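Local coordinates for N-acetylglucosamine-6-phosphate deacetylase (Mycobacterium smegmatis, PDB 6FV4), which probably catalyses the divalent-metal-dependent hydrolysis of N-acetylglucosamine 6-phosphate, releasing acetate and leaving glucosamine 6-phosphate, at residues H136-W141 with G148-V153; T23-T28 with D341-A346; D210-A215 with P238-A243; V69-H74 with R356-P361; V261-Y266 with V332-L337. The protein carries 1 engineered substitution. All blocks are in the same frame, centred on the assembly; numbering follows the deposited sequence.

Contact 1. Residues H136-W141 with G148-V153; sequences HLEGPW and GAHQPV. With CD (cadmium ion), chain J; ZN (zinc ion), chain H.
Glu-138 OE1 is gripped by the zinc ion at 2.1 Å and lies 2.9 Å from His-150 NE2. The second approach is not a hydrogen bond: both atoms are metal ligands, and they sit close because the two metal shells share one carboxylate. The other carboxylate oxygen, Glu-138 OE2, binds the cadmium ion at 2.4 Å, so this side chain bridges the pair with one oxygen on each metal. His-150 NE2 completes the link from the loop 148-153, reaching the same cadmium ion at 2.5 Å.

Glu-138 comes off strand 134-138 as an extended chain with CG anti to the backbone N (chi1 -171°), which carries its carboxylate out to the metals. His-150 crosses it at about a right angle, and the carboxylate and imidazole planes stand 60° apart. OE2 lies in the ring plane at the edge of His-150, while OE1 approaches the ring obliquely. Gly-148 O sits above one face of that imidazole, toward the rim, 3.3 Å from the plane, and also accepts a 2.7 Å hydrogen bond from a water; that water is itself a cadmium ligand at 2.6 Å.

His-204 and His-225 are further cadmium ligands, and His-72 and His-74 join Glu-138 on zinc. Zinc has been found bound by Glu-138, His-204 and His-225 in a structure of this protein, so cadmium here occupies a genuine metal position. The bridging carboxylate therefore probably couples the two sites electrostatically, and each metal would probably polarise the oxygen bound to the other.

Contact 2. Residues T23-T28 with D341-A346; sequences TVLTGT and DALSLA
Leu-25 CD2 is the group that meets helix 339-357, touching Ser-344 OG at 3.5 Å and Ser-344 CA at 3.8 Å. The contact sets a short strand, 23-25, against a helix that comes after the strands of the amidohydrolase (beta/alpha) barrel in the chain, following helix 324-334. It joins a part of the chain near the N-terminus to one more than 300 residues later.

The same methyl also rests on the backbone of the preceding residue, 3.9 Å from Leu-343 C, and on Leu-343 CB at 4.1 Å. One branch of one leucine thus meets two consecutive helix residues. Leu-25 CG stands anti to the carbonyl carbon (chi1 -78°), and a chi2 of 104°, away from the usual staggered values, directs CD2 at the helix. The polar partner of Ser-344 OG is Asp-340 O, in a weak hydrogen bond; toward the leucine methyl the hydroxyl makes only a van der Waals contact.

Farther out, the strand is held by backbone hydrogen bonds between Thr-23, Leu-25 and Val-64, and between Val-24 and Leu-31, while Leu-30 and Thr-63 pack against Leu-25. On the helix side, Val-332 lies against Leu-343 and Ala-346. Beyond the strand the chain turns at Gly-27, whose positive phi suits glycine, and Thr-26 OG1 receives Glu-29 N as well as a weak bond from Thr-28 N. A water links the two backbones, donating to Ser-344 O at 2.9 Å and, weakly, to Gly-27 O.

Contact 3. Residues D210-A215 with P238-A243; sequences DQTRAA and PGPAVA
Thr-212 is the first residue of 210-215 to reach the other helix, and both of its branches are used. Its OG1 lies 3.2 Å from Pro-240 CB. The polar demand of that hydroxyl is met by Thr-208 O, just before the helix begins, so the proline carbons merely pack against an oxygen already engaged. The other branch, CG2, is anti to the backbone N and is directed at Ala-243 CB, 3.6 Å away; Pro-240 O lies 3.8 Å from the same methyl. Thr-212 and the proline ring cross at about a right angle.

Arg-213 contributes its backbone N, 3.9 Å from Ala-243 CB, and its CB. Its guanidinium runs on past the contact, making a long, weak ion pair with Glu-246.

Pro-240 and Ala-243 are three residues apart, hence on one side of helix 240-246, right after the N-cap Gly-239. Another side of this segment meets the second subunit, where Ala-262 and Ala-264 of that neighbour pack on Pro-238 and Val-242. These two helices of the barrel's outer layer come close, Thr-212 CA to Pro-240 CA being 5.4 Å, and the join depends on shape, the hydroxyl's hydrogen bond going to Thr-208 O on its own side of the contact.

Contact 4. Residues V69-H74 with R356-P361; sequences VDTHLH and RALGLP. With ZN (zinc ion), chain H.
Apolar contacts carry the junction. Val-69 CG1 meets Leu-360 CD1 at 4.0 Å, the two side chains running antiparallel alongside one another. Next along the strand Thr-71 meets Leu-358: CB and CG2 of the threonine each lie 3.9 Å from both leucine methyls, so the fork of Leu-358 spans the threonine's CB-CG2 bond. This follows from chi1 of 56°, which tucks OG1 between the backbone N and carbonyl carbon and leaves CG2 to face the leucine. Leu-360 CD1 also comes within 4.3 Å of Thr-71 CG2.

Polar bonds shape each segment separately. Helix 339-357 ends in a Schellman motif at Gly-359, whose N bonds to Arg-356 O at 3.2 Å. Positive phi there swings the chain so that Leu-358 and Leu-360, two residues apart, both face the strand, and Arg-175 bonds to Leu-358 O. Asp-70 points the other way, bonding Thr-282 OG1 and, weakly, His-72 N.

Metal bonds begin where the chain turns at His-72. His-72 NE2 and His-74 NE2 each bind zinc at 2.1 Å, while His-72 ND1 is held by Glu-253. Glu-138 is a further zinc ligand. Val-69 and Thr-71, just before this pair, are the side chains packed on the leucines; the His-X-His pair itself is the hallmark of the first barrel strand of amidohydrolases.

Contact 5. Residues V261-Y266 with V332-L337; sequences VAPAIY and VAHCGL
Tyr-266 and His-334 reach across by different torsions: the tyrosine CG is anti to its backbone N (chi1 157°), whereas the histidine CG is anti to its carbonyl carbon (chi1 -67°). The first swings a phenol ring along the far segment; the second lays an imidazole beside Pro-263. Two helices of the amidohydrolase barrel's outer layer meet here, the start of 263-273 against the end of 324-334.

The histidine interaction is a CH-pi contact. Pro-263 CB stands over one face of the His-334 ring, 3.9 Å from its centroid and 23° off the ring normal. It lies nearer the rim, 3.7 Å from His-334 CG, and the two side chains run side by side in the same direction. Pro-263 comes straight after the N-cap Ala-262, so it is the opening turn of the helix that meets the imidazole. Ala-262 and Ala-264 also touch the second subunit, packing on Arg-236 and Tyr-209 of that neighbour.

His-334 O lies at the tyrosine's edge, near the ring plane and 4.1 Å from Tyr-266 CD2, and it is hydrogen-bonded to Arg-267 NH1. Cys-335, by contrast, comes in obliquely, with its CA and CB both 3.7 Å from Tyr-266 CE2. Its SG heads instead for Ala-342 of helix 339-357. Gly-336, with positive phi, then turns the chain out of the helix. At the end of the phenol, Tyr-266 OH bonds to Gln-349 OE1 and lies 3.8 Å from Cys-335 CB.

How the contacts relate
Contacts 1 and 4 meet at the metal centre: their centres are about 19 Å apart, yet Glu-138, His-72 and His-74 share the zinc ion, and both use barrel strands. Contacts 2 and 5 touch as well, about 16 Å between centres, through the successive helices 324-334 and 339-357; the C-terminal end of helix 339-357 leads into contact 4. Contact 3 touches none of the others, but like contact 5 it reaches the second subunit. Along the chain, contacts 1, 3 and 5 follow in series inside the loops closed by contacts 2 and 4, which cross. Helix 339-357 and the residues just after it thus lie against both strand 23-25 and barrel strand 63-76.

Contact 1. Residues H136-W141 with G148-V153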
# COMPACT_ATOMS: atom_id res chain seq x y z
N HIS B 136 6.05 -19.62 -19.25
CA HIS B 136 5.35 -19.41 -18.00
C HIS B 136 4.11 -20.29 -18.01
O HIS B 136 3.28 -20.18 -18.93
CB HIS B 136 4.99 -17.94 -17.85
CG HIS B 136 3.98 -17.65 -16.78
ND1 HIS B 136 3.08 -16.61 -16.90
CD2 HIS B 136 3.75 -18.21 -15.57
CE1 HIS B 136 2.31 -16.57 -15.82
NE2 HIS B 136 2.71 -17.51 -14.99
N LEU B 137 3.98 -21.16 -17.02
CA LEU B 137 2.78 -21.98 -16.89
C LEU B 137 1.82 -21.27 -15.94
O LEU B 137 1.97 -21.34 -14.72
CB LEU B 137 3.12 -23.37 -16.37
CG LEU B 137 4.23 -24.08 -17.15
CD1 LEU B 137 4.50 -25.43 -16.51
CD2 LEU B 137 3.84 -24.23 -18.60
N GLU B 138 0.85 -20.56 -16.52
CA GLU B 138 -0.22 -19.94 -15.73
C GLU B 138 -1.39 -20.92 -15.65
O GLU B 138 -2.44 -20.77 -16.28
CB GLU B 138 -0.65 -18.62 -16.33
CG GLU B 138 -1.62 -17.88 -15.38
CD GLU B 138 -2.04 -16.54 -15.89
OE1 GLU B 138 -2.10 -16.39 -17.11
OE2 GLU B 138 -2.33 -15.65 -15.06
N GLY B 139 -1.18 -21.95 -14.84
CA GLY B 139 -2.06 -23.09 -14.80
C GLY B 139 -1.26 -24.36 -15.06
O GLY B 139 -0.17 -24.31 -15.63
N PRO B 140 -1.80 -25.51 -14.67
CA PRO B 140 -3.16 -25.77 -14.20
C PRO B 140 -3.34 -25.80 -12.68
O PRO B 140 -4.44 -26.09 -12.20
CB PRO B 140 -3.43 -27.17 -14.76
CG PRO B 140 -2.11 -27.84 -14.61
CD PRO B 140 -1.05 -26.77 -14.85
N TRP B 141 -2.29 -25.52 -11.92
CA TRP B 141 -2.34 -25.66 -10.47
C TRP B 141 -2.86 -24.40 -9.79
O TRP B 141 -2.28 -23.84 -8.84
CB TRP B 141 -0.97 -26.09 -9.98
CG TRP B 141 -0.57 -27.31 -10.78
CD1 TRP B 141 -1.24 -28.49 -10.85
CD2 TRP B 141 0.57 -27.44 -11.65
NE1 TRP B 141 -0.59 -29.36 -11.68
CE2 TRP B 141 0.52 -28.74 -12.19
CE3 TRP B 141 1.62 -26.59 -12.01
CZ2 TRP B 141 1.48 -29.21 -13.08
CZ3 TRP B 141 2.57 -27.05 -12.89
CH2 TRP B 141 2.50 -28.36 -13.42
N GLY B 148 -11.29 -13.51 -14.93
CA GLY B 148 -9.90 -13.74 -15.23
C GLY B 148 -9.52 -15.20 -15.29
O GLY B 148 -8.50 -15.55 -15.91
N ALA B 149 -10.32 -16.08 -14.66
CA ALA B 149 -10.08 -17.51 -14.74
C ALA B 149 -10.02 -17.94 -16.20
O ALA B 149 -10.79 -17.47 -17.04
CB ALA B 149 -11.18 -18.27 -14.00
N HIS B 150 -9.09 -18.85 -16.50
CA HIS B 150 -8.79 -19.20 -17.89
C HIS B 150 -9.63 -20.40 -18.33
O HIS B 150 -10.49 -20.27 -19.21
CB HIS B 150 -7.29 -19.44 -18.06
CG HIS B 150 -6.47 -18.23 -17.80
ND1 HIS B 150 -6.74 -17.00 -18.37
CD2 HIS B 150 -5.39 -18.04 -17.00
CE1 HIS B 150 -5.86 -16.11 -17.94
NE2 HIS B 150 -5.02 -16.71 -17.12
N GLN B 151 -9.37 -21.57 -17.74
CA GLN B 151 -10.20 -22.76 -17.95
C GLN B 151 -10.31 -23.51 -16.62
O GLN B 151 -9.62 -24.51 -16.39
CB GLN B 151 -9.64 -23.65 -19.06
CG GLN B 151 -10.45 -24.94 -19.31
CD GLN B 151 -11.71 -24.70 -20.12
OE1 GLN B 151 -12.66 -25.49 -20.09
NE2 GLN B 151 -11.73 -23.59 -20.86
N PRO B 152 -11.19 -23.04 -15.72
CA PRO B 152 -11.20 -23.59 -14.34
C PRO B 152 -11.66 -25.04 -14.22
O PRO B 152 -11.43 -25.64 -13.16
CB PRO B 152 -12.16 -22.65 -13.59
CG PRO B 152 -12.88 -21.87 -14.63
CD PRO B 152 -11.98 -21.80 -15.83
N VAL B 153 -12.27 -25.65 -15.23
CA VAL B 153 -12.65 -27.06 -15.04
C VAL B 153 -11.43 -27.98 -15.10
O VAL B 153 -11.50 -29.12 -14.63
CB VAL B 153 -13.73 -27.51 -16.05
CG1 VAL B 153 -15.08 -26.91 -15.68
CG2 VAL B 153 -13.34 -27.16 -17.48
CD CD J . -4.54 -14.77 -15.54
ZN ZN H . -2.11 -14.61 -18.17
O HOH W 1 -6.79 -13.49 -15.64

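Contact 2. Residues T23-T28 with D341-A346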
# COMPACT_ATOMS: atom_id res chain seq x y z
N THR B 23 18.23 11.84 -24.79
CA THR B 23 18.13 11.21 -23.48
C THR B 23 18.35 9.71 -23.61
O THR B 23 17.67 9.07 -24.42
CB THR B 23 16.75 11.43 -22.84
OG1 THR B 23 16.47 12.84 -22.73
CG2 THR B 23 16.73 10.80 -21.46
N VAL B 24 19.26 9.15 -22.82
CA VAL B 24 19.48 7.71 -22.77
C VAL B 24 19.30 7.24 -21.34
O VAL B 24 20.04 7.65 -20.44
CB VAL B 24 20.87 7.32 -23.30
CG1 VAL B 24 21.07 5.82 -23.15
CG2 VAL B 24 21.03 7.73 -24.76
N LEU B 25 18.30 6.38 -21.13
CA LEU B 25 18.09 5.72 -19.85
C LEU B 25 18.72 4.34 -19.92
O LEU B 25 18.42 3.56 -20.83
CB LEU B 25 16.60 5.65 -19.51
CG LEU B 25 16.14 7.02 -18.99
CD1 LEU B 25 15.36 7.75 -20.05
CD2 LEU B 25 15.33 6.88 -17.73
N THR B 26 19.64 4.06 -19.00
CA THR B 26 20.40 2.82 -19.03
C THR B 26 19.80 1.74 -18.15
O THR B 26 20.20 0.58 -18.25
CB THR B 26 21.85 3.07 -18.59
OG1 THR B 26 21.88 3.27 -17.17
CG2 THR B 26 22.40 4.31 -19.27
N GLY B 27 18.86 2.09 -17.28
CA GLY B 27 18.36 1.21 -16.25
C GLY B 27 18.73 1.68 -14.86
O GLY B 27 17.99 1.40 -13.90
N THR B 28 19.84 2.41 -14.72
CA THR B 28 20.23 3.00 -13.45
C THR B 28 20.46 4.51 -13.55
O THR B 28 20.32 5.23 -12.56
CB THR B 28 21.50 2.34 -12.91
OG1 THR B 28 22.54 2.44 -13.90
CG2 THR B 28 21.25 0.88 -12.58
N ASP B 341 11.81 11.50 -13.26
CA ASP B 341 11.67 10.44 -12.28
C ASP B 341 10.71 9.35 -12.77
O ASP B 341 10.88 8.18 -12.42
CB ASP B 341 11.17 11.00 -10.95
CG ASP B 341 12.13 12.02 -10.34
OD1 ASP B 341 13.37 11.82 -10.42
OD2 ASP B 341 11.65 13.02 -9.78
N ALA B 342 9.70 9.74 -13.56
CA ALA B 342 8.72 8.77 -14.03
C ALA B 342 9.32 7.83 -15.07
O ALA B 342 9.07 6.62 -15.03
CB ALA B 342 7.50 9.50 -14.61
N LEU B 343 10.09 8.37 -16.01
CA LEU B 343 10.81 7.55 -16.98
C LEU B 343 11.76 6.59 -16.29
O LEU B 343 11.90 5.44 -16.70
CB LEU B 343 11.57 8.44 -17.96
CG LEU B 343 10.73 9.20 -18.97
CD1 LEU B 343 11.62 10.16 -19.74
CD2 LEU B 343 10.02 8.25 -19.93
N SER B 344 12.44 7.07 -15.24
CA SER B 344 13.41 6.23 -14.55
C SER B 344 12.72 5.10 -13.80
O SER B 344 13.23 3.97 -13.77
CB SER B 344 14.25 7.09 -13.60
OG SER B 344 15.26 7.75 -14.33
N LEU B 345 11.57 5.38 -13.20
CA LEU B 345 10.82 4.31 -12.55
C LEU B 345 10.27 3.33 -13.59
O LEU B 345 10.39 2.12 -13.42
CB LEU B 345 9.68 4.90 -11.73
CG LEU B 345 8.75 3.90 -11.06
CD1 LEU B 345 9.51 3.06 -10.05
CD2 LEU B 345 7.56 4.63 -10.42
N ALA B 346 9.69 3.84 -14.67
CA ALA B 346 9.08 2.98 -15.67
C ALA B 346 10.12 2.06 -16.31
O ALA B 346 9.82 0.89 -16.61
CB ALA B 346 8.38 3.84 -16.73
O HOH W 2 15.96 3.33 -14.60

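Contact 3. Residues D210-A215 with P238-A243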
# COMPACT_ATOMS: atom_id res chain seq x y z
N ASP B 210 -2.22 -15.73 5.44
CA ASP B 210 -1.30 -16.68 6.07
C ASP B 210 -0.82 -17.73 5.07
O ASP B 210 0.36 -18.08 5.04
CB ASP B 210 -1.98 -17.38 7.25
CG ASP B 210 -2.28 -16.45 8.41
OD1 ASP B 210 -1.55 -15.47 8.61
OD2 ASP B 210 -3.27 -16.74 9.13
N GLN B 211 -1.76 -18.28 4.28
CA GLN B 211 -1.41 -19.28 3.27
C GLN B 211 -0.46 -18.72 2.21
O GLN B 211 0.38 -19.45 1.68
CB GLN B 211 -2.67 -19.80 2.59
CG GLN B 211 -3.53 -20.63 3.51
CD GLN B 211 -4.87 -20.97 2.91
OE1 GLN B 211 -5.49 -20.15 2.23
NE2 GLN B 211 -5.33 -22.19 3.16
N THR B 212 -0.60 -17.43 1.88
CA THR B 212 0.27 -16.80 0.90
C THR B 212 1.66 -16.56 1.49
O THR B 212 2.68 -16.82 0.84
CB THR B 212 -0.35 -15.48 0.44
OG1 THR B 212 -1.64 -15.75 -0.12
CG2 THR B 212 0.51 -14.78 -0.60
N ARG B 213 1.70 -16.08 2.73
CA ARG B 213 2.99 -15.90 3.40
C ARG B 213 3.72 -17.23 3.53
O ARG B 213 4.95 -17.26 3.48
CB ARG B 213 2.76 -15.22 4.77
CG ARG B 213 4.04 -14.83 5.48
CD ARG B 213 3.82 -14.58 6.95
NE ARG B 213 4.23 -13.23 7.32
CZ ARG B 213 5.45 -12.92 7.74
NH1 ARG B 213 6.36 -13.88 7.84
NH2 ARG B 213 5.76 -11.67 8.06
N ALA B 214 2.99 -18.34 3.67
CA ALA B 214 3.63 -19.66 3.69
C ALA B 214 4.22 -20.01 2.33
O ALA B 214 5.33 -20.53 2.25
CB ALA B 214 2.64 -20.74 4.13
N ALA B 215 3.49 -19.69 1.26
CA ALA B 215 4.00 -19.86 -0.10
C ALA B 215 5.27 -19.04 -0.33
O ALA B 215 6.21 -19.52 -0.97
CB ALA B 215 2.91 -19.49 -1.11
N PRO B 238 -6.43 -9.86 5.13
CA PRO B 238 -5.78 -9.07 4.07
C PRO B 238 -5.67 -9.77 2.73
O PRO B 238 -5.57 -9.10 1.69
CB PRO B 238 -4.39 -8.77 4.66
CG PRO B 238 -4.48 -9.03 6.11
CD PRO B 238 -5.51 -10.13 6.26
N GLY B 239 -5.64 -11.10 2.70
CA GLY B 239 -5.55 -11.79 1.43
C GLY B 239 -4.14 -11.76 0.86
O GLY B 239 -3.21 -11.21 1.47
N PRO B 240 -3.97 -12.33 -0.33
CA PRO B 240 -2.61 -12.55 -0.84
C PRO B 240 -1.90 -11.27 -1.26
O PRO B 240 -0.68 -11.21 -1.11
CB PRO B 240 -2.82 -13.50 -2.03
CG PRO B 240 -4.29 -13.94 -1.96
CD PRO B 240 -4.99 -12.80 -1.28
N ALA B 241 -2.62 -10.27 -1.77
CA ALA B 241 -1.96 -9.05 -2.25
C ALA B 241 -1.09 -8.41 -1.17
O ALA B 241 -0.04 -7.84 -1.49
CB ALA B 241 -3.00 -8.04 -2.75
N VAL B 242 -1.51 -8.51 0.09
CA VAL B 242 -0.77 -7.84 1.16
C VAL B 242 0.45 -8.64 1.56
O VAL B 242 1.54 -8.08 1.76
CB VAL B 242 -1.70 -7.53 2.35
CG1 VAL B 242 -0.91 -7.09 3.58
CG2 VAL B 242 -2.70 -6.44 1.94
N ALA B 243 0.31 -9.98 1.67
CA ALA B 243 1.48 -10.84 1.86
C ALA B 243 2.50 -10.63 0.76
O ALA B 243 3.71 -10.55 1.03
CB ALA B 243 1.05 -12.32 1.92

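Contact 4. Residues V69-H74 with R356-P361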
# COMPACT_ATOMS: atom_id res chain seq x y z
N VAL B 69 10.90 -5.95 -21.32
CA VAL B 69 10.98 -7.34 -20.91
C VAL B 69 9.59 -7.75 -20.45
O VAL B 69 9.21 -7.49 -19.29
CB VAL B 69 12.02 -7.56 -19.81
CG1 VAL B 69 12.08 -9.04 -19.41
CG2 VAL B 69 13.38 -7.04 -20.25
N ASP B 70 8.80 -8.35 -21.33
CA ASP B 70 7.43 -8.77 -21.01
C ASP B 70 7.45 -10.21 -20.53
O ASP B 70 7.69 -11.13 -21.32
CB ASP B 70 6.52 -8.60 -22.22
CG ASP B 70 5.04 -8.67 -21.86
OD1 ASP B 70 4.20 -8.48 -22.77
OD2 ASP B 70 4.71 -8.91 -20.67
N THR B 71 7.20 -10.41 -19.24
CA THR B 71 7.36 -11.72 -18.63
C THR B 71 6.04 -12.47 -18.47
O THR B 71 6.01 -13.52 -17.82
CB THR B 71 8.05 -11.61 -17.27
OG1 THR B 71 7.31 -10.71 -16.42
CG2 THR B 71 9.47 -11.08 -17.44
N HIS B 72 4.96 -11.99 -19.07
CA HIS B 72 3.68 -12.67 -18.91
C HIS B 72 2.78 -12.18 -20.04
O HIS B 72 2.23 -11.08 -19.96
CB HIS B 72 3.08 -12.39 -17.53
CG HIS B 72 1.72 -12.98 -17.29
ND1 HIS B 72 1.18 -13.10 -16.03
CD2 HIS B 72 0.79 -13.46 -18.15
CE1 HIS B 72 -0.02 -13.64 -16.12
NE2 HIS B 72 -0.28 -13.87 -17.40
N LEU B 73 2.66 -12.98 -21.09
CA LEU B 73 1.78 -12.67 -22.20
C LEU B 73 1.42 -13.95 -22.93
O LEU B 73 2.17 -14.94 -22.89
CB LEU B 73 2.40 -11.67 -23.18
CG LEU B 73 3.60 -12.13 -23.99
CD1 LEU B 73 3.70 -11.27 -25.26
CD2 LEU B 73 4.85 -12.00 -23.16
N HIS B 74 0.28 -13.92 -23.61
CA HIS B 74 -0.30 -15.10 -24.23
C HIS B 74 -0.25 -15.09 -25.74
O HIS B 74 -0.34 -16.16 -26.36
CB HIS B 74 -1.76 -15.26 -23.77
CG HIS B 74 -1.89 -15.49 -22.30
ND1 HIS B 74 -1.77 -16.74 -21.73
CD2 HIS B 74 -2.06 -14.62 -21.28
CE1 HIS B 74 -1.88 -16.64 -20.42
NE2 HIS B 74 -2.07 -15.36 -20.12
N ARG B 356 15.14 -9.35 -13.79
CA ARG B 356 15.76 -9.82 -12.56
C ARG B 356 14.88 -10.85 -11.86
O ARG B 356 15.37 -11.88 -11.37
CB ARG B 356 16.05 -8.63 -11.64
CG ARG B 356 16.91 -8.95 -10.43
CD ARG B 356 17.02 -7.74 -9.53
NE ARG B 356 15.70 -7.24 -9.18
CZ ARG B 356 15.33 -5.96 -9.30
NH1 ARG B 356 16.18 -5.04 -9.74
NH2 ARG B 356 14.10 -5.60 -8.95
N ALA B 357 13.57 -10.60 -11.79
CA ALA B 357 12.68 -11.55 -11.13
C ALA B 357 12.72 -12.92 -11.79
O ALA B 357 12.62 -13.95 -11.12
CB ALA B 357 11.25 -11.01 -11.12
N LEU B 358 12.86 -12.96 -13.11
CA LEU B 358 12.83 -14.22 -13.84
C LEU B 358 14.21 -14.81 -14.08
O LEU B 358 14.32 -15.86 -14.72
CB LEU B 358 12.11 -14.04 -15.17
CG LEU B 358 10.64 -14.44 -14.96
CD1 LEU B 358 9.88 -13.32 -14.22
CD2 LEU B 358 9.96 -14.80 -16.24
N GLY B 359 15.27 -14.18 -13.57
CA GLY B 359 16.60 -14.70 -13.82
C GLY B 359 17.04 -14.58 -15.25
O GLY B 359 17.86 -15.38 -15.73
N LEU B 360 16.50 -13.60 -15.97
CA LEU B 360 16.87 -13.38 -17.36
C LEU B 360 18.08 -12.48 -17.43
O LEU B 360 18.44 -11.84 -16.43
CB LEU B 360 15.69 -12.77 -18.12
CG LEU B 360 14.46 -13.66 -18.30
CD1 LEU B 360 13.22 -12.81 -18.66
CD2 LEU B 360 14.76 -14.67 -19.39
N PRO B 361 18.78 -12.44 -18.59
CA PRO B 361 19.90 -11.50 -18.73
C PRO B 361 19.55 -10.10 -18.24
O PRO B 361 18.60 -9.47 -18.74
CB PRO B 361 20.19 -11.51 -20.24
CG PRO B 361 19.32 -12.61 -20.83
CD PRO B 361 18.74 -13.40 -19.70
ZN ZN H . -2.11 -14.61 -18.17

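Contact 5. Residues V261-Y266 with V332-L337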
# COMPACT_ATOMS: atom_id res chain seq x y z
N VAL B 261 -6.55 -2.65 -13.39
CA VAL B 261 -6.47 -2.05 -12.07
C VAL B 261 -6.55 -0.54 -12.26
O VAL B 261 -6.07 0.00 -13.26
CB VAL B 261 -5.17 -2.44 -11.29
CG1 VAL B 261 -5.05 -3.95 -11.13
CG2 VAL B 261 -3.93 -1.91 -11.98
N ALA B 262 -7.16 0.15 -11.29
CA ALA B 262 -7.23 1.60 -11.36
C ALA B 262 -5.83 2.20 -11.31
O ALA B 262 -4.96 1.67 -10.61
CB ALA B 262 -8.08 2.16 -10.22
N PRO B 263 -5.55 3.27 -12.06
CA PRO B 263 -4.23 3.92 -11.96
C PRO B 263 -3.77 4.21 -10.54
O PRO B 263 -2.57 4.10 -10.25
CB PRO B 263 -4.42 5.21 -12.76
CG PRO B 263 -5.46 4.82 -13.81
CD PRO B 263 -6.39 3.86 -13.12
N ALA B 264 -4.69 4.58 -9.63
CA ALA B 264 -4.30 4.88 -8.25
C ALA B 264 -3.90 3.62 -7.49
O ALA B 264 -3.10 3.70 -6.54
CB ALA B 264 -5.43 5.61 -7.52
N ILE B 265 -4.42 2.46 -7.88
CA ILE B 265 -3.94 1.21 -7.31
C ILE B 265 -2.49 0.96 -7.72
O ILE B 265 -1.67 0.52 -6.90
CB ILE B 265 -4.83 0.03 -7.73
CG1 ILE B 265 -6.25 0.20 -7.17
CG2 ILE B 265 -4.25 -1.28 -7.22
CD1 ILE B 265 -6.32 0.09 -5.66
N TYR B 266 -2.15 1.25 -8.98
CA TYR B 266 -0.77 1.11 -9.43
C TYR B 266 0.16 2.06 -8.67
O TYR B 266 1.30 1.70 -8.34
CB TYR B 266 -0.68 1.36 -10.94
CG TYR B 266 0.68 1.79 -11.42
CD1 TYR B 266 1.72 0.86 -11.54
CD2 TYR B 266 0.95 3.11 -11.75
CE1 TYR B 266 2.99 1.25 -11.97
CE2 TYR B 266 2.20 3.51 -12.18
CZ TYR B 266 3.22 2.57 -12.29
OH TYR B 266 4.47 2.95 -12.72
N VAL B 332 4.27 5.80 -16.98
CA VAL B 332 4.89 7.12 -16.84
C VAL B 332 3.82 8.18 -16.55
O VAL B 332 4.05 9.12 -15.78
CB VAL B 332 5.68 7.47 -18.12
CG1 VAL B 332 6.22 8.91 -18.04
CG2 VAL B 332 6.83 6.49 -18.37
N ALA B 333 2.64 8.02 -17.14
CA ALA B 333 1.60 9.03 -17.00
C ALA B 333 0.95 8.97 -15.62
O ALA B 333 0.59 10.02 -15.05
CB ALA B 333 0.55 8.83 -18.09
N HIS B 334 0.81 7.78 -15.05
CA HIS B 334 0.02 7.60 -13.85
C HIS B 334 0.82 7.34 -12.59
O HIS B 334 0.23 7.12 -11.54
CB HIS B 334 -0.99 6.47 -14.05
CG HIS B 334 -2.05 6.79 -15.07
ND1 HIS B 334 -2.92 7.84 -14.93
CD2 HIS B 334 -2.36 6.19 -16.24
CE1 HIS B 334 -3.73 7.88 -15.97
NE2 HIS B 334 -3.42 6.88 -16.78
N CYS B 335 2.15 7.35 -12.65
CA CYS B 335 2.87 7.07 -11.41
C CYS B 335 2.94 8.29 -10.49
O CYS B 335 3.32 8.14 -9.32
CB CYS B 335 4.28 6.56 -11.69
SG CYS B 335 5.37 7.76 -12.45
N GLY B 336 2.56 9.47 -10.96
CA GLY B 336 2.52 10.64 -10.10
C GLY B 336 3.86 11.26 -9.81
O GLY B 336 3.96 12.06 -8.86
N LEU B 337 4.89 10.92 -10.57
CA LEU B 337 6.20 11.55 -10.43
C LEU B 337 6.44 12.50 -11.59
O LEU B 337 5.82 12.37 -12.65
CB LEU B 337 7.29 10.48 -10.39
CG LEU B 337 7.18 9.41 -9.30
CD1 LEU B 337 8.17 8.27 -9.56
CD2 LEU B 337 7.38 10.01 -7.92